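Local coordinates for protein 2',5'-phosphodiesterase 12 (Homo sapiens, PDB 4Z0V) that belongs to the endonuclease/exonuclease/phosphatase family, carrying a magnesium ion in a DNase I-like domain preceded by an E-set-type N-terminal domain, at residues T141-R145 and T146-P150; G335-H338 and F339-G343; K168-T171 and G172-A175; N70-I73 and G74-L77. All coordinates share one frame; numbering follows the deposited sequence.

Contact 1: T141-R145 and T146-P150; sequences TEFSR and TVLYP
Thr146 and Glu142 show how a side chain can join in the backbone bonding of its own helix. Both Thr146 N and Thr146 OG1 donate to Glu142 O, each at 2.8 Å. The amide arrives almost in line with the carbonyl, whereas the hydroxyl sits above its plane, 43° out of it. With chi1 at 66°, Thr146 OG1 is tucked between its own backbone N and carbonyl carbon, near enough to the helix to reach back one turn. Further along, the helix 142-148 widens into a pi-type turn. Phe143 O takes Val147 N and also Leu148 N, the latter at 3.1 Å, and Ser144 O receives Tyr149 N at 2.8 Å. At the other end, Thr141 is the N-cap, its OG1 accepting from Ser144 N at 3.1 Å.

Apolar contacts gather round the Phe143 ring. Val147 CB lies over one face, 4.0 Å from the centroid in a CH-pi contact, while Leu148 CD2 approaches Phe143 CE2 obliquely at 3.7 Å. Tyr149 is turned the other way, into the protein among Leu134, Leu157 and Pro422, and its CE2 lies 4.0 Å from Ser144 CB. Ser144 OG itself bonds to Tyr138 O.

After the wide turn the chain leaves helical geometry at Tyr149, whose OH is hydrogen-bonded to Asp429 and whose side chain comes within about 5 Å of the bound magnesium ion at its nearest atom. The two doubly accepting carbonyls, Glu142 O and Phe143 O, probably steady this largely exposed turn, consistent with a settled position for the tyrosine beside the metal site.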
# COMPACT_ATOMS: atom_id res chain seq x y z
N THR A 141 19.83 2.71 4.99
CA THR A 141 21.01 2.26 5.72
C THR A 141 22.13 1.74 4.83
O THR A 141 21.90 1.28 3.71
CB THR A 141 20.62 1.17 6.75
OG1 THR A 141 20.29 -0.04 6.06
CG2 THR A 141 19.49 1.60 7.69
N GLU A 142 23.37 1.81 5.35
CA GLU A 142 24.56 1.29 4.67
C GLU A 142 24.40 -0.23 4.43
O GLU A 142 24.76 -0.73 3.36
CB GLU A 142 25.81 1.59 5.52
CG GLU A 142 27.11 1.16 4.87
CD GLU A 142 28.32 1.38 5.76
OE1 GLU A 142 28.72 0.42 6.45
OE2 GLU A 142 28.83 2.52 5.79
N PHE A 143 23.84 -0.95 5.41
CA PHE A 143 23.58 -2.39 5.31
C PHE A 143 22.64 -2.69 4.12
O PHE A 143 22.92 -3.57 3.31
CB PHE A 143 22.98 -2.90 6.62
CG PHE A 143 22.80 -4.39 6.66
CD1 PHE A 143 23.85 -5.22 7.03
CD2 PHE A 143 21.58 -4.97 6.35
CE1 PHE A 143 23.68 -6.61 7.09
CE2 PHE A 143 21.41 -6.35 6.40
CZ PHE A 143 22.47 -7.16 6.77
N SER A 144 21.55 -1.90 3.95
CA SER A 144 20.68 -2.11 2.80
C SER A 144 21.40 -1.87 1.47
O SER A 144 21.25 -2.65 0.55
CB SER A 144 19.45 -1.21 2.88
OG SER A 144 18.64 -1.74 3.91
N ARG A 145 22.18 -0.81 1.39
CA ARG A 145 22.88 -0.43 0.17
C ARG A 145 23.99 -1.39 -0.20
O ARG A 145 24.14 -1.69 -1.38
CB ARG A 145 23.46 1.00 0.30
CG ARG A 145 22.34 2.04 0.50
CD ARG A 145 22.82 3.49 0.59
NE ARG A 145 23.27 3.87 1.94
CZ ARG A 145 24.55 4.06 2.25
NH1 ARG A 145 25.50 3.90 1.34
NH2 ARG A 145 24.89 4.41 3.48
N THR A 146 24.75 -1.91 0.78
CA THR A 146 25.93 -2.73 0.49
C THR A 146 25.73 -4.23 0.68
O THR A 146 26.44 -4.99 0.02
CB THR A 146 27.12 -2.27 1.35
OG1 THR A 146 26.84 -2.53 2.72
CG2 THR A 146 27.45 -0.79 1.16
N VAL A 147 24.83 -4.67 1.58
CA VAL A 147 24.64 -6.11 1.83
C VAL A 147 23.34 -6.61 1.17
O VAL A 147 23.36 -7.63 0.49
CB VAL A 147 24.67 -6.47 3.36
CG1 VAL A 147 24.34 -7.95 3.62
CG2 VAL A 147 26.02 -6.11 3.99
N LEU A 148 22.22 -5.90 1.38
CA LEU A 148 20.93 -6.36 0.84
C LEU A 148 20.74 -6.10 -0.64
O LEU A 148 20.30 -6.99 -1.36
CB LEU A 148 19.75 -5.73 1.60
CG LEU A 148 19.60 -5.98 3.11
CD1 LEU A 148 18.30 -5.37 3.63
CD2 LEU A 148 19.58 -7.47 3.43
N TYR A 149 21.04 -4.87 -1.12
CA TYR A 149 20.76 -4.52 -2.51
C TYR A 149 22.01 -3.94 -3.21
O TYR A 149 21.93 -2.89 -3.83
CB TYR A 149 19.59 -3.50 -2.54
CG TYR A 149 18.46 -3.78 -1.57
CD1 TYR A 149 17.70 -4.94 -1.68
CD2 TYR A 149 18.12 -2.87 -0.57
CE1 TYR A 149 16.62 -5.19 -0.82
CE2 TYR A 149 17.05 -3.11 0.30
CZ TYR A 149 16.31 -4.28 0.17
OH TYR A 149 15.27 -4.54 1.03
N PRO A 150 23.18 -4.64 -3.19
CA PRO A 150 24.39 -4.06 -3.80
C PRO A 150 24.30 -3.90 -5.32
O PRO A 150 24.97 -3.03 -5.90
CB PRO A 150 25.49 -5.04 -3.41
CG PRO A 150 24.79 -6.35 -3.16
CD PRO A 150 23.48 -5.94 -2.54

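Contact 2: G335-H338 and F339-G343; sequences GMYH and FVING
Tyr337 and Ile341, one helical turn apart, make the close part of this contact. Ile341 CG1 lies over one face of the Tyr337 ring, 3.8 Å from its centroid and nearer the rim than the middle, in a CH-pi contact, and comes within 3.6 Å of both Tyr337 CE2 and Tyr337 CZ. A chi1 of -172° sets Tyr337 CG opposite the backbone N and swings the ring toward the next turn, onto Ile341. Beneath these side chains the ordinary helical bonds continue, as from Ile341 N to Tyr337 O at 3.1 Å.

On the neighbouring inward flank, Met336 and Val340 run side by side, Met336 CE reaching Val340 CG2 at 4.2 Å. Here the helix 335-342 serves as one of the outer helices of the DNase I-like alpha/beta sandwich: Met336, Phe339 and Val340 rest on Met302 of the helix 295-316, while Tyr337, Val340 and Ile341 meet Phe395 of the strand 387-397. Phe339 also sets its ring edge-to-face with His367.

The other flank faces solvent, Asn342 being exposed and His338 partly so, and its side chains pack more loosely. His338 and Asn342 cross nearly at right angles, with Asn342 CB over one face of the His338 ring, 4.2 Å from its centroid. Asn342 N is hydrogen-bonded to His338 O at 2.8 Å. Gly343 then leaves the helix with a positive phi of 86°, its N still held by Phe339 O at 3.0 Å.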
# COMPACT_ATOMS: atom_id res chain seq x y z
N GLY A 335 2.09 -23.45 7.08
CA GLY A 335 0.96 -23.71 7.95
C GLY A 335 0.03 -22.52 7.92
O GLY A 335 -1.17 -22.68 7.88
N MET A 336 0.58 -21.29 7.93
CA MET A 336 -0.29 -20.12 7.93
C MET A 336 -1.13 -20.09 6.65
O MET A 336 -2.34 -19.92 6.74
CB MET A 336 0.50 -18.80 8.11
CG MET A 336 -0.44 -17.59 8.36
SD MET A 336 -0.00 -16.18 7.31
CE MET A 336 -0.49 -16.78 5.65
N TYR A 337 -0.53 -20.35 5.49
CA TYR A 337 -1.30 -20.33 4.25
C TYR A 337 -2.38 -21.43 4.24
O TYR A 337 -3.51 -21.19 3.80
CB TYR A 337 -0.38 -20.46 3.04
CG TYR A 337 -1.12 -20.26 1.74
CD1 TYR A 337 -1.39 -18.97 1.26
CD2 TYR A 337 -1.55 -21.34 0.98
CE1 TYR A 337 -2.07 -18.78 0.05
CE2 TYR A 337 -2.20 -21.16 -0.24
CZ TYR A 337 -2.47 -19.88 -0.69
OH TYR A 337 -3.14 -19.71 -1.88
N HIS A 338 -2.02 -22.66 4.65
CA HIS A 338 -2.98 -23.78 4.71
C HIS A 338 -4.20 -23.41 5.61
O HIS A 338 -5.36 -23.64 5.25
CB HIS A 338 -2.24 -25.02 5.26
CG HIS A 338 -3.13 -26.20 5.47
ND1 HIS A 338 -3.27 -27.18 4.49
CD2 HIS A 338 -3.93 -26.51 6.52
CE1 HIS A 338 -4.13 -28.06 4.99
NE2 HIS A 338 -4.56 -27.69 6.20
N PHE A 339 -3.91 -22.84 6.77
CA PHE A 339 -4.92 -22.42 7.74
C PHE A 339 -5.90 -21.42 7.09
O PHE A 339 -7.11 -21.61 7.16
CB PHE A 339 -4.24 -21.82 8.98
CG PHE A 339 -5.19 -21.19 10.00
CD1 PHE A 339 -6.22 -21.93 10.56
CD2 PHE A 339 -5.04 -19.86 10.37
CE1 PHE A 339 -7.08 -21.36 11.51
CE2 PHE A 339 -5.90 -19.29 11.31
CZ PHE A 339 -6.92 -20.03 11.87
N VAL A 340 -5.38 -20.42 6.34
CA VAL A 340 -6.23 -19.41 5.71
C VAL A 340 -7.18 -20.06 4.70
O VAL A 340 -8.39 -19.83 4.76
CB VAL A 340 -5.40 -18.27 5.04
CG1 VAL A 340 -6.31 -17.30 4.27
CG2 VAL A 340 -4.57 -17.51 6.08
N ILE A 341 -6.63 -20.85 3.78
CA ILE A 341 -7.34 -21.45 2.65
C ILE A 341 -8.28 -22.61 3.05
O ILE A 341 -9.33 -22.78 2.43
CB ILE A 341 -6.27 -21.91 1.60
CG1 ILE A 341 -5.48 -20.67 1.05
CG2 ILE A 341 -6.86 -22.72 0.44
CD1 ILE A 341 -6.30 -19.55 0.50
N ASN A 342 -7.88 -23.42 4.02
CA ASN A 342 -8.63 -24.64 4.38
C ASN A 342 -9.52 -24.47 5.58
O ASN A 342 -10.43 -25.28 5.77
CB ASN A 342 -7.66 -25.79 4.61
CG ASN A 342 -6.82 -26.07 3.39
OD1 ASN A 342 -5.60 -26.04 3.46
ND2 ASN A 342 -7.45 -26.23 2.22
N GLY A 343 -9.30 -23.44 6.38
CA GLY A 343 -10.14 -23.21 7.54
C GLY A 343 -9.73 -23.96 8.78
O GLY A 343 -10.39 -23.85 9.80

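Contact 3: K168-T171 and G172-A175; sequences KELT and GYNA
Glu169 and Tyr173 join their polar ends across one turn. Tyr173 OH donates to Glu169 OE1 over a short 2.6 Å, meeting it on the anti side of the carboxylate, 17° out of its plane. A chi1 of -179° sets Glu169 CG opposite the backbone N, and the chain runs on extended from there to the hydroxyl; Glu169 CG packs 3.4 Å from Tyr173 CE2, and the two flat groups stand 71° apart. The other carboxylate oxygen, Glu169 OE2, is taken by Tyr131 OH, so both are satisfied and the group is held by two tyrosines, which may stabilise its negative charge.

Backbone acceptors are satisfied as the helix 159-172 runs out. Lys168 O receives Gly172 N at 3.0 Å. Glu169 O lies over one face of the Tyr173 ring; it has a weak bond from Tyr173 N and a further donor in His114 NE2. Tyr173 N also gives a bond of 3.1 Å to Leu170 O, arriving well above the carbonyl plane. Asn174 N donates to Thr171 O at 3.2 Å. A water donates to Leu170 O and accepts from Ala175 N, each at 2.9 Å. Arg127 NH1 serves Tyr173 O and Asn174 O. Among the side chains, Thr171 OG1 finds Gln167 O, and Asn174 ND2 finds Thr117 O.

Tightening from four-residue to three-residue spacing, followed by an asparagine with positive phi, is a familiar way to end a helix. Here it delivers the chain to the strand 177-184, closing a beta-alpha-beta connection from its parallel neighbour 125-132 in the DNase I-like fold.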
# COMPACT_ATOMS: atom_id res chain seq x y z
N LYS A 168 3.81 7.19 -9.65
CA LYS A 168 3.39 6.87 -11.01
C LYS A 168 2.71 5.48 -11.05
O LYS A 168 1.66 5.32 -11.66
CB LYS A 168 4.59 6.91 -11.97
CG LYS A 168 4.13 6.67 -13.43
CD LYS A 168 5.22 6.81 -14.46
CE LYS A 168 4.65 6.61 -15.86
NZ LYS A 168 5.74 6.84 -16.87
N GLU A 169 3.30 4.53 -10.37
CA GLU A 169 2.79 3.16 -10.32
C GLU A 169 1.38 3.11 -9.74
O GLU A 169 0.47 2.58 -10.38
CB GLU A 169 3.72 2.26 -9.49
CG GLU A 169 3.17 0.85 -9.46
CD GLU A 169 4.11 -0.16 -8.84
OE1 GLU A 169 3.73 -1.35 -8.81
OE2 GLU A 169 5.20 0.24 -8.38
N LEU A 170 1.20 3.61 -8.52
CA LEU A 170 -0.08 3.54 -7.87
C LEU A 170 -1.13 4.35 -8.54
O LEU A 170 -2.22 3.84 -8.74
CB LEU A 170 0.05 3.96 -6.38
CG LEU A 170 0.83 2.96 -5.53
CD1 LEU A 170 0.91 3.46 -4.08
CD2 LEU A 170 0.14 1.56 -5.56
N THR A 171 -0.83 5.59 -8.96
CA THR A 171 -1.87 6.39 -9.63
C THR A 171 -2.27 5.78 -10.97
O THR A 171 -3.44 5.82 -11.33
CB THR A 171 -1.44 7.84 -9.79
OG1 THR A 171 -0.26 7.90 -10.61
CG2 THR A 171 -1.19 8.54 -8.40
N GLY A 172 -1.30 5.15 -11.64
CA GLY A 172 -1.52 4.46 -12.90
C GLY A 172 -2.42 3.24 -12.81
O GLY A 172 -3.03 2.86 -13.82
N TYR A 173 -2.54 2.61 -11.61
CA TYR A 173 -3.43 1.46 -11.41
C TYR A 173 -4.89 1.85 -11.39
O TYR A 173 -5.73 0.96 -11.52
CB TYR A 173 -3.08 0.67 -10.14
CG TYR A 173 -1.78 -0.10 -10.23
CD1 TYR A 173 -1.37 -0.70 -11.43
CD2 TYR A 173 -0.93 -0.19 -9.13
CE1 TYR A 173 -0.18 -1.43 -11.50
CE2 TYR A 173 0.29 -0.86 -9.22
CZ TYR A 173 0.67 -1.47 -10.41
OH TYR A 173 1.84 -2.18 -10.46
N ASN A 174 -5.22 3.16 -11.21
CA ASN A 174 -6.63 3.61 -11.18
C ASN A 174 -7.45 2.66 -10.30
O ASN A 174 -8.47 2.10 -10.73
CB ASN A 174 -7.17 3.66 -12.65
CG ASN A 174 -6.53 4.79 -13.44
OD1 ASN A 174 -6.54 5.95 -13.00
ND2 ASN A 174 -5.98 4.48 -14.62
N ALA A 175 -6.97 2.45 -9.07
CA ALA A 175 -7.51 1.48 -8.15
C ALA A 175 -8.56 2.07 -7.22
O ALA A 175 -8.74 3.29 -7.17
CB ALA A 175 -6.36 0.89 -7.32
O HOH W 1 -5.00 4.20 -7.97

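Contact 4: N70-I73 and G74-L77; sequences NADI and GLRL
A psi of 132° at Ile73 followed by a phi of 92° at Gly74 bends the chain until Leu75 N faces Asp72 O, and the hydrogen bond between them, 3.0 Å long, closes a type II beta turn. The turn belongs to the N-terminal domain, of the E-set clan, and leads from a short 3-10 segment into the strand 77-82. Gly74 takes the third place, where the positive phi would press a beta carbon against the preceding carbonyl oxygen.

The 3-10 segment has a closing bond of its own, Ile73 N to Asn70 O at 3.2 Å, so the two closures overlap at Asp72 and Ile73. Asp72 is anchored from outside the turn: its OD2 accepts from Ser69 N and is hydrogen-bonded to Tyr66 OH. Gly74 and Leu75 are themselves tied down by backbone hydrogen bonds with Val101.

Leu75 is the side chain that folds back. A chi1 of -54° places its CG opposite its own carbonyl carbon, and the branch lies along the Asp72 backbone on one flank while packing on Lys45 and Glu46 of the strand 40-46 and on Pro49. Leu75 CB sits 3.3 Å from Asp72 O, and Leu75 CD1 touches Asp72 CA at 3.9 Å.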
# COMPACT_ATOMS: atom_id res chain seq x y z
N ASN A 70 9.04 14.98 -22.50
CA ASN A 70 10.48 14.98 -22.75
C ASN A 70 10.94 16.36 -23.20
O ASN A 70 12.07 16.74 -22.91
CB ASN A 70 10.88 13.91 -23.77
CG ASN A 70 10.80 12.50 -23.24
OD1 ASN A 70 10.74 12.26 -22.03
ND2 ASN A 70 10.78 11.53 -24.15
N ALA A 71 10.04 17.16 -23.80
CA ALA A 71 10.34 18.52 -24.23
C ALA A 71 10.59 19.46 -23.04
O ALA A 71 11.17 20.53 -23.22
CB ALA A 71 9.21 19.07 -25.09
N ASP A 72 10.11 19.09 -21.85
CA ASP A 72 10.26 19.92 -20.65
C ASP A 72 11.59 19.66 -19.94
O ASP A 72 11.87 20.35 -18.97
CB ASP A 72 9.11 19.65 -19.65
CG ASP A 72 7.72 19.96 -20.14
OD1 ASP A 72 7.57 20.87 -21.00
OD2 ASP A 72 6.76 19.36 -19.62
N ILE A 73 12.36 18.62 -20.34
CA ILE A 73 13.63 18.32 -19.66
C ILE A 73 14.52 19.56 -19.71
O ILE A 73 14.62 20.18 -20.76
CB ILE A 73 14.34 17.07 -20.27
CG1 ILE A 73 13.55 15.78 -19.91
CG2 ILE A 73 15.81 16.96 -19.80
CD1 ILE A 73 13.93 14.53 -20.76
N GLY A 74 15.10 19.95 -18.58
CA GLY A 74 15.94 21.14 -18.50
C GLY A 74 15.20 22.41 -18.10
O GLY A 74 15.82 23.46 -17.96
N LEU A 75 13.86 22.34 -17.96
CA LEU A 75 13.04 23.49 -17.55
C LEU A 75 12.54 23.34 -16.10
O LEU A 75 12.22 22.23 -15.67
CB LEU A 75 11.80 23.64 -18.46
CG LEU A 75 12.00 23.73 -19.98
CD1 LEU A 75 10.62 23.80 -20.70
CD2 LEU A 75 12.79 24.99 -20.37
N ARG A 76 12.39 24.47 -15.40
CA ARG A 76 11.73 24.48 -14.10
C ARG A 76 10.23 24.63 -14.39
O ARG A 76 9.84 25.05 -15.48
CB ARG A 76 12.23 25.64 -13.22
CG ARG A 76 13.70 25.40 -12.83
CD ARG A 76 14.16 26.14 -11.59
NE ARG A 76 14.27 27.58 -11.80
CZ ARG A 76 13.49 28.49 -11.23
NH1 ARG A 76 13.68 29.78 -11.49
NH2 ARG A 76 12.53 28.13 -10.40
N LEU A 77 9.40 24.30 -13.41
CA LEU A 77 7.94 24.42 -13.54
C LEU A 77 7.43 25.34 -12.48
O LEU A 77 8.08 25.56 -11.46
CB LEU A 77 7.31 23.00 -13.37
CG LEU A 77 7.81 21.89 -14.29
CD1 LEU A 77 7.15 20.52 -13.87
CD2 LEU A 77 7.49 22.20 -15.77

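From the N terminus, contact 4 comes first, closing a beta turn before the strand 77-82 of the N-terminal domain. The other three lie in the DNase I-like domain: contact 1, whose Tyr149 side chain reaches toward the magnesium ion, on the helix 142-148; contact 3, joining the helix 159-172 to the strand 177-184; and contact 2, on a helix packed against the helix 295-316 and the strand 387-397. All are local and strictly in series, so none nests within or crosses another, and no two touch. Contacts 3 and 4 come within about 9 Å at their nearest atoms, whereas contacts 2 and 4 lie on opposite sides of the chain's centre, their own centres 52 Å apart.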